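Local coordinates for protein flavoredoxin (Desulfovibrio vulgaris str. 'Miyazaki F', PDB 2D5M) that binds flavin mononucleotide and probably carries electrons as a flavoprotein of the flavin reductase-like family, at residues A[54-57]-A[58-62]; A[78-81]-A[82-86]. All coordinates share one frame; numbering follows the deposited sequence.

Interaction 1 of 2, residues A[54-57]-A[58-62]; sequences TYTY and RSITE. With FMN (flavin mononucleotide), chain E.
T56 reaches across to I60 one helical turn on, CG2 to CD1 at 3.9 Å, while the other branch of the same threonine, OG1, holds the flavin phosphate at the N-terminus of helix 55-63. This is a helix-start phosphate site in the split-barrel flavin-binding fold of the flavin reductase-like family. The first backbone amides of the helix supply the grip: Y55 N donates to FMN O1P at 2.9 Å, and T56 N to FMN O2P. T56 OG1 gives O2P a second bond of 2.7 Å. With chi1 at -64° the hydroxyl sits beside its own amide, and both donors converge on one oxygen, which leaves CG2, anti to the backbone N, to meet I60. The helix dipole would be expected to stabilise the anion here.

Behind the phosphate, T54 is the N-cap, its OG1 accepting a long, bent capping bond from Y57 N at 3.3 Å and also bonded to R51 O. The amide-to-carbonyl bonds S59 to Y55, I60 to T56 and T61 to Y57 then fix the turn, and strand 14-22 lies against T56, S59 and I60. On another flank CG2 of T61 meets CE2 of the Y57 ring at 3.7 Å, an oblique approach; the Y57 hydroxyl is bonded to E127. Farther out, the extended R58 side chain directs NE in its guanidinium plane to E62, in a nearly straight salt-bridge bond of 2.8 Å to OE2. NE meets OE2 of E62 on the syn side, 34° out of the carboxylate plane.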
loop_
_atom_site.group_PDB
_atom_site.type_symbol
_atom_site.label_atom_id
_atom_site.label_comp_id
_atom_site.label_asym_id
_atom_site.label_seq_id
_atom_site.Cartn_x
_atom_site.Cartn_y
_atom_site.Cartn_z
ATOM N N THR A 54 -14.474 5.348 13.901
ATOM C CA THR A 54 -15.242 4.726 12.837
ATOM C C THR A 54 -16.184 3.651 13.410
ATOM O O THR A 54 -15.855 2.962 14.380
ATOM C CB THR A 54 -14.366 4.115 11.759
ATOM O OG1 THR A 54 -13.618 3.048 12.274
ATOM C CG2 THR A 54 -13.433 5.109 11.142
ATOM N N TYR A 55 -17.344 3.534 12.791
ATOM C CA TYR A 55 -18.283 2.472 13.221
ATOM C C TYR A 55 -17.654 1.097 12.955
ATOM O O TYR A 55 -17.823 0.133 13.709
ATOM C CB TYR A 55 -19.609 2.678 12.515
ATOM C CG TYR A 55 -20.765 1.883 13.064
ATOM C CD1 TYR A 55 -21.165 2.090 14.385
ATOM C CD2 TYR A 55 -21.466 0.955 12.333
ATOM C CE1 TYR A 55 -22.217 1.419 14.965
ATOM C CE2 TYR A 55 -22.545 0.257 12.869
ATOM C CZ TYR A 55 -22.918 0.468 14.190
ATOM O OH TYR A 55 -23.968 -0.176 14.799
ATOM N N THR A 56 -16.917 0.990 11.853
ATOM C CA THR A 56 -16.237 -0.240 11.486
ATOM C C THR A 56 -15.295 -0.740 12.553
ATOM O O THR A 56 -15.209 -1.942 12.795
ATOM C CB THR A 56 -15.473 0.004 10.166
ATOM O OG1 THR A 56 -16.436 0.292 9.143
ATOM C CG2 THR A 56 -14.676 -1.179 9.728
ATOM N N TYR A 57 -14.583 0.074 13.245
ATOM C CA TYR A 57 -13.689 -0.229 14.329
ATOM C C TYR A 57 -14.447 -1.071 15.347
ATOM O O TYR A 57 -13.975 -2.114 15.807
ATOM C CB TYR A 57 -13.076 1.050 14.933
ATOM C CG TYR A 57 -12.125 0.811 16.086
ATOM C CD1 TYR A 57 -10.781 0.979 15.938
ATOM C CD2 TYR A 57 -12.526 0.495 17.370
ATOM C CE1 TYR A 57 -9.878 0.795 16.970
ATOM C CE2 TYR A 57 -11.681 0.292 18.394
ATOM C CZ TYR A 57 -10.339 0.446 18.195
ATOM O OH TYR A 57 -9.461 0.256 19.265
ATOM N N ARG A 58 -15.589 -0.532 15.774
ATOM C CA ARG A 58 -16.399 -1.220 16.773
ATOM C C ARG A 58 -16.767 -2.596 16.245
ATOM O O ARG A 58 -16.620 -3.606 16.945
ATOM C CB ARG A 58 -17.634 -0.410 17.098
ATOM C CG ARG A 58 -18.573 -1.154 18.078
ATOM C CD ARG A 58 -19.776 -0.292 18.426
ATOM N NE ARG A 58 -20.674 -1.045 19.288
ATOM C CZ ARG A 58 -21.725 -0.482 19.910
ATOM N NH1 ARG A 58 -21.951 0.804 19.695
ATOM N NH2 ARG A 58 -22.506 -1.228 20.694
ATOM N N SER A 59 -17.238 -2.676 15.022
ATOM C CA SER A 59 -17.681 -3.976 14.487
ATOM C C SER A 59 -16.533 -4.982 14.427
ATOM O O SER A 59 -16.739 -6.167 14.730
ATOM C CB SER A 59 -18.310 -3.791 13.103
ATOM O OG SER A 59 -19.486 -3.017 13.253
ATOM N N ILE A 60 -15.330 -4.549 14.060
ATOM C CA ILE A 60 -14.227 -5.487 13.992
ATOM C C ILE A 60 -13.868 -5.963 15.376
ATOM O O ILE A 60 -13.578 -7.154 15.587
ATOM C CB ILE A 60 -12.984 -4.873 13.290
ATOM C CG1 ILE A 60 -13.297 -4.611 11.826
ATOM C CG2 ILE A 60 -11.762 -5.768 13.477
ATOM C CD1 ILE A 60 -12.192 -3.922 11.041
ATOM N N THR A 61 -13.875 -5.084 16.376
ATOM C CA THR A 61 -13.578 -5.500 17.747
ATOM C C THR A 61 -14.605 -6.507 18.232
ATOM O O THR A 61 -14.276 -7.408 19.008
ATOM C CB THR A 61 -13.463 -4.358 18.759
ATOM O OG1 THR A 61 -14.688 -3.697 18.960
ATOM C CG2 THR A 61 -12.436 -3.306 18.342
ATOM N N GLU A 62 -15.830 -6.446 17.779
ATOM C CA GLU A 62 -16.887 -7.346 18.224
ATOM C C GLU A 62 -16.883 -8.670 17.484
ATOM O O GLU A 62 -17.133 -9.688 18.107
ATOM C CB GLU A 62 -18.249 -6.634 17.978
ATOM C CG GLU A 62 -18.486 -5.473 18.933
ATOM C CD GLU A 62 -19.715 -4.640 18.652
ATOM O OE1 GLU A 62 -20.287 -4.778 17.524
ATOM O OE2 GLU A 62 -20.068 -3.785 19.543
HETATM N N1 FMN E . -10.326 6.081 7.827
HETATM C C2 FMN E . -9.527 5.279 8.598
HETATM O O2 FMN E . -9.754 5.134 9.807
HETATM N N3 FMN E . -8.432 4.659 8.004
HETATM C C4 FMN E . -8.048 4.806 6.690
HETATM O O4 FMN E . -7.042 4.212 6.248
HETATM C C4A FMN E . -8.847 5.681 5.903
HETATM N N5 FMN E . -8.496 5.920 4.616
HETATM C C5A FMN E . -9.399 6.635 3.871
HETATM C C6 FMN E . -9.074 6.880 2.507
HETATM C C7 FMN E . -9.922 7.552 1.641
HETATM C C7M FMN E . -9.545 7.849 0.208
HETATM C C8 FMN E . -11.199 7.978 2.166
HETATM C C8M FMN E . -12.191 8.634 1.220
HETATM C C9 FMN E . -11.495 7.811 3.508
HETATM C C9A FMN E . -10.632 7.148 4.365
HETATM N N10 FMN E . -10.869 6.976 5.747
HETATM C C10 FMN E . -10.026 6.204 6.507
HETATM C "C1'" FMN E . -12.089 7.567 6.366
HETATM C "C2'" FMN E . -13.196 6.539 6.590
HETATM O "O2'" FMN E . -13.450 5.743 5.426
HETATM C "C3'" FMN E . -14.482 7.289 6.954
HETATM O "O3'" FMN E . -14.271 7.867 8.263
HETATM C "C4'" FMN E . -15.736 6.429 6.947
HETATM O "O4'" FMN E . -16.856 7.357 6.950
HETATM C "C5'" FMN E . -15.853 5.509 8.112
HETATM O "O5'" FMN E . -17.112 4.776 7.976
HETATM P P FMN E . -17.751 3.973 9.218
HETATM O O1P FMN E . -17.985 4.973 10.359
HETATM O O2P FMN E . -16.827 2.865 9.662
HETATM O O3P FMN E . -19.043 3.481 8.590
HETATM O O HOH W 1 -20.449 -1.401 15.229
#

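Interaction 2 of 2, residues A[78-81]-A[82-86]; sequences HADY and AGIYS. With FMN (flavin mononucleotide), chain E.
Y85 turns one ring edge onto the face of Y81, four residues earlier, in a T-shaped (edge-to-face) pair. The centroids are 4.6 Å apart and the planes meet at 51°, well short of perpendicular. Y85 CD2 does the touching: it stands 3.4 Å above the Y81 plane, over the ring centre, and approaches CE1 of Y81 to 3.5 Å. Different first torsions bring the rings together. Y81 carries CG trans to its amide nitrogen (chi1 -176°), whereas Y85 has CG beside its own nitrogen (chi1 -56°). One face of the Y85 ring has I84 CG2 over its centre. The Y81 hydroxyl is bonded to E90.

The pair lies where helix 76-82 gives way to the loop that lines FMN in this split-barrel, flavin reductase-like fold. Y81 O takes two amides: Y85 N nearly in line with the carbonyl at 3.1 Å, and I84 N from above the carbonyl plane. G83 brings its CA to 3.3 Å from FMN O2', backbone against the ribityl chain.

I84 crosses D80 obliquely, its CD1 meeting OD2 at 3.4 Å. The D80 carboxylate is held on both oxygens: OD1 bonds Y171 and F182 N of the second subunit, and OD2 bonds S183 N and G185 N of that subunit, so this helix end also faces the dimer partner. Past the rings, Y85 O accepts a weak bond from FMN O4', and K92 NZ also reaches that carbonyl. S86 OG donates to FMN O1P at 2.8 Å and is also bonded to E88 N.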
loop_
_atom_site.group_PDB
_atom_site.type_symbol
_atom_site.label_atom_id
_atom_site.label_comp_id
_atom_site.label_asym_id
_atom_site.label_seq_id
_atom_site.Cartn_x
_atom_site.Cartn_y
_atom_site.Cartn_z
ATOM N N HIS A 78 -18.716 5.309 -5.435
ATOM C CA HIS A 78 -19.286 4.479 -4.371
ATOM C C HIS A 78 -18.271 4.323 -3.246
ATOM O O HIS A 78 -18.600 4.424 -2.063
ATOM C CB HIS A 78 -19.725 3.110 -4.889
ATOM C CG HIS A 78 -20.606 3.105 -6.106
ATOM N ND1 HIS A 78 -20.182 3.550 -7.341
ATOM C CD2 HIS A 78 -21.885 2.675 -6.258
ATOM C CE1 HIS A 78 -21.137 3.437 -8.188
ATOM N NE2 HIS A 78 -22.233 2.899 -7.580
ATOM N N ALA A 79 -17.035 4.028 -3.648
ATOM C CA ALA A 79 -15.968 3.866 -2.692
ATOM C C ALA A 79 -15.738 5.158 -1.918
ATOM O O ALA A 79 -15.569 5.164 -0.693
ATOM C CB ALA A 79 -14.710 3.383 -3.390
ATOM N N ASP A 80 -15.724 6.275 -2.658
ATOM C CA ASP A 80 -15.562 7.580 -2.018
ATOM C C ASP A 80 -16.688 7.851 -1.024
ATOM O O ASP A 80 -16.432 8.313 0.103
ATOM C CB ASP A 80 -15.456 8.648 -3.092
ATOM C CG ASP A 80 -14.908 9.965 -2.567
ATOM O OD1 ASP A 80 -13.787 9.924 -1.967
ATOM O OD2 ASP A 80 -15.553 11.016 -2.779
ATOM N N TYR A 81 -17.927 7.553 -1.414
ATOM C CA TYR A 81 -19.063 7.713 -0.524
ATOM C C TYR A 81 -18.819 6.984 0.791
ATOM O O TYR A 81 -19.075 7.514 1.868
ATOM C CB TYR A 81 -20.332 7.199 -1.217
ATOM C CG TYR A 81 -21.608 7.378 -0.465
ATOM C CD1 TYR A 81 -22.493 8.422 -0.796
ATOM C CD2 TYR A 81 -22.002 6.508 0.550
ATOM C CE1 TYR A 81 -23.672 8.592 -0.127
ATOM C CE2 TYR A 81 -23.184 6.685 1.240
ATOM C CZ TYR A 81 -24.023 7.745 0.877
ATOM O OH TYR A 81 -25.215 7.925 1.557
ATOM N N ALA A 82 -18.372 5.744 0.692
ATOM C CA ALA A 82 -18.133 4.898 1.878
ATOM C C ALA A 82 -17.061 5.477 2.771
ATOM O O ALA A 82 -16.991 5.144 3.965
ATOM C CB ALA A 82 -17.767 3.477 1.446
ATOM N N GLY A 83 -16.178 6.301 2.191
ATOM C CA GLY A 83 -15.133 7.036 2.924
ATOM C C GLY A 83 -15.508 8.404 3.416
ATOM O O GLY A 83 -14.656 9.056 4.050
ATOM N N ILE A 84 -16.714 8.885 3.121
ATOM C CA ILE A 84 -17.207 10.165 3.602
ATOM C C ILE A 84 -18.227 9.992 4.701
ATOM O O ILE A 84 -18.207 10.700 5.695
ATOM C CB ILE A 84 -17.791 10.967 2.425
ATOM C CG1 ILE A 84 -16.758 11.308 1.367
ATOM C CG2 ILE A 84 -18.527 12.227 2.960
ATOM C CD1 ILE A 84 -17.321 11.834 0.056
ATOM N N TYR A 85 -19.167 9.054 4.547
ATOM C CA TYR A 85 -20.311 8.889 5.413
ATOM C C TYR A 85 -20.125 7.688 6.310
ATOM O O TYR A 85 -19.439 6.749 5.967
ATOM C CB TYR A 85 -21.614 8.795 4.594
ATOM C CG TYR A 85 -21.745 10.027 3.700
ATOM C CD1 TYR A 85 -22.012 11.276 4.256
ATOM C CD2 TYR A 85 -21.585 9.932 2.350
ATOM C CE1 TYR A 85 -22.135 12.409 3.478
ATOM C CE2 TYR A 85 -21.677 11.058 1.531
ATOM C CZ TYR A 85 -21.957 12.300 2.108
ATOM O OH TYR A 85 -22.044 13.434 1.303
ATOM N N SER A 86 -20.738 7.738 7.504
ATOM C CA SER A 86 -20.653 6.663 8.439
ATOM C C SER A 86 -21.840 5.708 8.387
ATOM O O SER A 86 -22.992 6.138 8.176
ATOM C CB SER A 86 -20.562 7.196 9.890
ATOM O OG SER A 86 -20.469 6.105 10.814
HETATM N N1 FMN E . -10.326 6.081 7.827
HETATM C C2 FMN E . -9.527 5.279 8.598
HETATM O O2 FMN E . -9.754 5.134 9.807
HETATM N N3 FMN E . -8.432 4.659 8.004
HETATM C C4 FMN E . -8.048 4.806 6.690
HETATM O O4 FMN E . -7.042 4.212 6.248
HETATM C C4A FMN E . -8.847 5.681 5.903
HETATM N N5 FMN E . -8.496 5.920 4.616
HETATM C C5A FMN E . -9.399 6.635 3.871
HETATM C C6 FMN E . -9.074 6.880 2.507
HETATM C C7 FMN E . -9.922 7.552 1.641
HETATM C C7M FMN E . -9.545 7.849 0.208
HETATM C C8 FMN E . -11.199 7.978 2.166
HETATM C C8M FMN E . -12.191 8.634 1.220
HETATM C C9 FMN E . -11.495 7.811 3.508
HETATM C C9A FMN E . -10.632 7.148 4.365
HETATM N N10 FMN E . -10.869 6.976 5.747
HETATM C C10 FMN E . -10.026 6.204 6.507
HETATM C "C1'" FMN E . -12.089 7.567 6.366
HETATM C "C2'" FMN E . -13.196 6.539 6.590
HETATM O "O2'" FMN E . -13.450 5.743 5.426
HETATM C "C3'" FMN E . -14.482 7.289 6.954
HETATM O "O3'" FMN E . -14.271 7.867 8.263
HETATM C "C4'" FMN E . -15.736 6.429 6.947
HETATM O "O4'" FMN E . -16.856 7.357 6.950
HETATM C "C5'" FMN E . -15.853 5.509 8.112
HETATM O "O5'" FMN E . -17.112 4.776 7.976
HETATM P P FMN E . -17.751 3.973 9.218
HETATM O O1P FMN E . -17.985 4.973 10.359
HETATM O O2P FMN E . -16.827 2.865 9.662
HETATM O O3P FMN E . -19.043 3.481 8.590
#

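The two contacts lie in series along the chain, their centres about 16 Å apart, yet both hold the same FMN: 54-62 at the phosphate, 78-86 from the phosphate along the ribityl chain to the dimethylbenzene side at C8M. Interaction 1 works from a helix start, interaction 2 from a helix end and the loop after it. They converge on O1P, which accepts from the amide of Y55 and the hydroxyl of S86. There the segments also touch directly, Y55 CB lying 3.9 Å from S86 OG. N29 ND2 and K92 NZ also hydrogen-bond to FMN. The second subunit touches 78-86, through D80 among others, whereas no other protein chain touches 54-62.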